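Local coordinates for protein metazoan TIR-STING fusion (Crassostrea gigas, PDB 6WT6) that joins a TIR domain and a STING ligand-binding domain in a single fused chain, at residues A33-C38 and S44-I49. Residues are numbered along the deposited sequence; the frame is centred on the assembly and turned at random.
Sequences AFISYC and SHARTI
The carbonyl atom S44 O, on the helical turn that sets A46 over the ring of Y37, is gripped twice by T48. T48 N lies 3.1 Å from S44 O in the ordinary helical bond, and the hydroxyl T48 OG1 comes to 3.1 Å from the same S44 O, well out of the carbonyl plane. Both bonds stay within the helix; no hydrogen bond crosses to 33-38, and the contact is made by apolar and CH-pi packing, an instructive case of how the first helix of a TIR domain can lie on its parallel sheet.

A46 makes most of the contact. Its methyl stands over one face of the Y37 phenol, with A46 CB 3.5 Å from Y37 CG and displaced toward the rim of the ring. Measured to the ring centroid, A46 CB is 3.9 Å away and 26° off the normal, a CH-pi contact. With chi1 at 63°, CG of Y37 is tucked between the two backbone branches, and chi2 near -79° turns the face of the ring to A46, while I35 O lies in the ring plane at its edge. The hydroxyl of Y37 is hydrogen-bonded to E64 N, and its ring stacks with that of F62.

Two residues earlier, on the strand, I35 uses both its branches. I35 CG2, anti to the backbone N, reaches A46 CB at 3.9 Å; the extended CG1 arm carries I35 CD1 on to I49 CG2, 4.2 Å away and about one turn along the helix from A46.

These contacts join strand 31-36 to helix 43-56 within the beta-alpha-beta unit that ends in strand 60-62. The fit probably rests on shape and hydrophobic burial, with A46 CB meeting both the face of Y37 and CG2 of I35, and I49 adding a further apolar contact.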
loop_
_atom_site.group_PDB
_atom_site.type_symbol
_atom_site.label_atom_id
_atom_site.label_comp_id
_atom_site.label_asym_id
_atom_site.label_seq_id
_atom_site.Cartn_x
_atom_site.Cartn_y
_atom_site.Cartn_z
ATOM N N ALA A 33 -25.040 5.214 -10.687
ATOM C CA ALA A 33 -24.697 3.841 -10.354
ATOM C C ALA A 33 -24.092 3.136 -11.559
ATOM O O ALA A 33 -24.568 3.292 -12.687
ATOM C CB ALA A 33 -25.921 3.064 -9.857
ATOM N N PHE A 34 -23.035 2.371 -11.310
ATOM C CA PHE A 34 -22.499 1.430 -12.279
ATOM C C PHE A 34 -22.997 0.040 -11.917
ATOM O O PHE A 34 -22.830 -0.408 -10.779
ATOM C CB PHE A 34 -20.970 1.450 -12.304
ATOM C CG PHE A 34 -20.360 0.368 -13.158
ATOM C CD1 PHE A 34 -20.383 0.462 -14.541
ATOM C CD2 PHE A 34 -19.756 -0.737 -12.579
ATOM C CE1 PHE A 34 -19.821 -0.530 -15.331
ATOM C CE2 PHE A 34 -19.192 -1.732 -13.365
ATOM C CZ PHE A 34 -19.225 -1.626 -14.742
ATOM N N ILE A 35 -23.617 -0.629 -12.881
ATOM C CA ILE A 35 -24.134 -1.978 -12.689
ATOM C C ILE A 35 -23.062 -2.957 -13.156
ATOM O O ILE A 35 -22.820 -3.105 -14.356
ATOM C CB ILE A 35 -25.457 -2.179 -13.435
ATOM C CG1 ILE A 35 -26.533 -1.277 -12.830
ATOM C CG2 ILE A 35 -25.890 -3.635 -13.389
ATOM C CD1 ILE A 35 -27.872 -1.381 -13.504
ATOM N N SER A 36 -22.408 -3.612 -12.199
ATOM C CA SER A 36 -21.385 -4.611 -12.479
ATOM C C SER A 36 -22.037 -5.988 -12.478
ATOM O O SER A 36 -22.575 -6.426 -11.456
ATOM C CB SER A 36 -20.261 -4.543 -11.446
ATOM O OG SER A 36 -19.207 -5.429 -11.774
ATOM N N TYR A 37 -21.985 -6.667 -13.622
ATOM C CA TYR A 37 -22.635 -7.957 -13.778
ATOM C C TYR A 37 -21.755 -8.868 -14.619
ATOM O O TYR A 37 -20.904 -8.410 -15.385
ATOM C CB TYR A 37 -24.020 -7.814 -14.423
ATOM C CG TYR A 37 -23.991 -7.244 -15.827
ATOM C CD1 TYR A 37 -23.838 -5.878 -16.043
ATOM C CD2 TYR A 37 -24.126 -8.069 -16.935
ATOM C CE1 TYR A 37 -23.810 -5.356 -17.324
ATOM C CE2 TYR A 37 -24.103 -7.556 -18.215
ATOM C CZ TYR A 37 -23.945 -6.202 -18.407
ATOM O OH TYR A 37 -23.923 -5.692 -19.685
ATOM N N CYS A 38 -21.963 -10.174 -14.454
ATOM C CA CYS A 38 -21.331 -11.160 -15.321
ATOM C C CYS A 38 -22.148 -11.291 -16.599
ATOM O O CYS A 38 -23.312 -11.702 -16.556
ATOM C CB CYS A 38 -21.215 -12.511 -14.619
ATOM S SG CYS A 38 -20.618 -13.839 -15.697
ATOM N N SER A 44 -29.602 -10.647 -18.264
ATOM C CA SER A 44 -31.028 -10.342 -18.205
ATOM C C SER A 44 -31.392 -9.667 -16.887
ATOM O O SER A 44 -32.116 -8.665 -16.866
ATOM C CB SER A 44 -31.843 -11.618 -18.403
ATOM O OG SER A 44 -33.217 -11.377 -18.166
ATOM N N HIS A 45 -30.893 -10.207 -15.771
ATOM C CA HIS A 45 -31.180 -9.620 -14.465
ATOM C C HIS A 45 -30.644 -8.197 -14.369
ATOM O O HIS A 45 -31.285 -7.322 -13.774
ATOM C CB HIS A 45 -30.581 -10.481 -13.351
ATOM C CG HIS A 45 -31.122 -11.876 -13.303
ATOM N ND1 HIS A 45 -30.625 -12.894 -14.087
ATOM C CD2 HIS A 45 -32.116 -12.421 -12.562
ATOM C CE1 HIS A 45 -31.290 -14.007 -13.835
ATOM N NE2 HIS A 45 -32.201 -13.747 -12.913
ATOM N N ALA A 46 -29.469 -7.947 -14.947
ATOM C CA ALA A 46 -28.878 -6.618 -14.861
ATOM C C ALA A 46 -29.682 -5.604 -15.665
ATOM O O ALA A 46 -29.817 -4.446 -15.253
ATOM C CB ALA A 46 -27.425 -6.662 -15.330
ATOM N N ARG A 47 -30.230 -6.022 -16.810
ATOM C CA ARG A 47 -31.114 -5.143 -17.571
ATOM C C ARG A 47 -32.371 -4.811 -16.778
ATOM O O ARG A 47 -32.844 -3.668 -16.801
ATOM C CB ARG A 47 -31.482 -5.789 -18.908
ATOM C CG ARG A 47 -30.774 -5.191 -20.116
ATOM C CD ARG A 47 -31.771 -4.668 -21.146
ATOM N NE ARG A 47 -31.759 -3.210 -21.239
ATOM C CZ ARG A 47 -30.994 -2.523 -22.083
ATOM N NH1 ARG A 47 -30.178 -3.162 -22.911
ATOM N NH2 ARG A 47 -31.044 -1.197 -22.101
ATOM N N THR A 48 -32.927 -5.799 -16.072
ATOM C CA THR A 48 -34.122 -5.558 -15.271
ATOM C C THR A 48 -33.853 -4.517 -14.190
ATOM O O THR A 48 -34.628 -3.568 -14.020
ATOM C CB THR A 48 -34.611 -6.869 -14.653
ATOM O OG1 THR A 48 -34.908 -7.809 -15.696
ATOM C CG2 THR A 48 -35.863 -6.635 -13.816
ATOM N N ILE A 49 -32.749 -4.675 -13.453
ATOM C CA ILE A 49 -32.392 -3.693 -12.432
ATOM C C ILE A 49 -32.111 -2.339 -13.071
ATOM O O ILE A 49 -32.524 -1.295 -12.552
ATOM C CB ILE A 49 -31.193 -4.191 -11.602
ATOM C CG1 ILE A 49 -31.613 -5.365 -10.713
ATOM C CG2 ILE A 49 -30.605 -3.061 -10.761
ATOM C CD1 ILE A 49 -30.492 -5.925 -9.860
#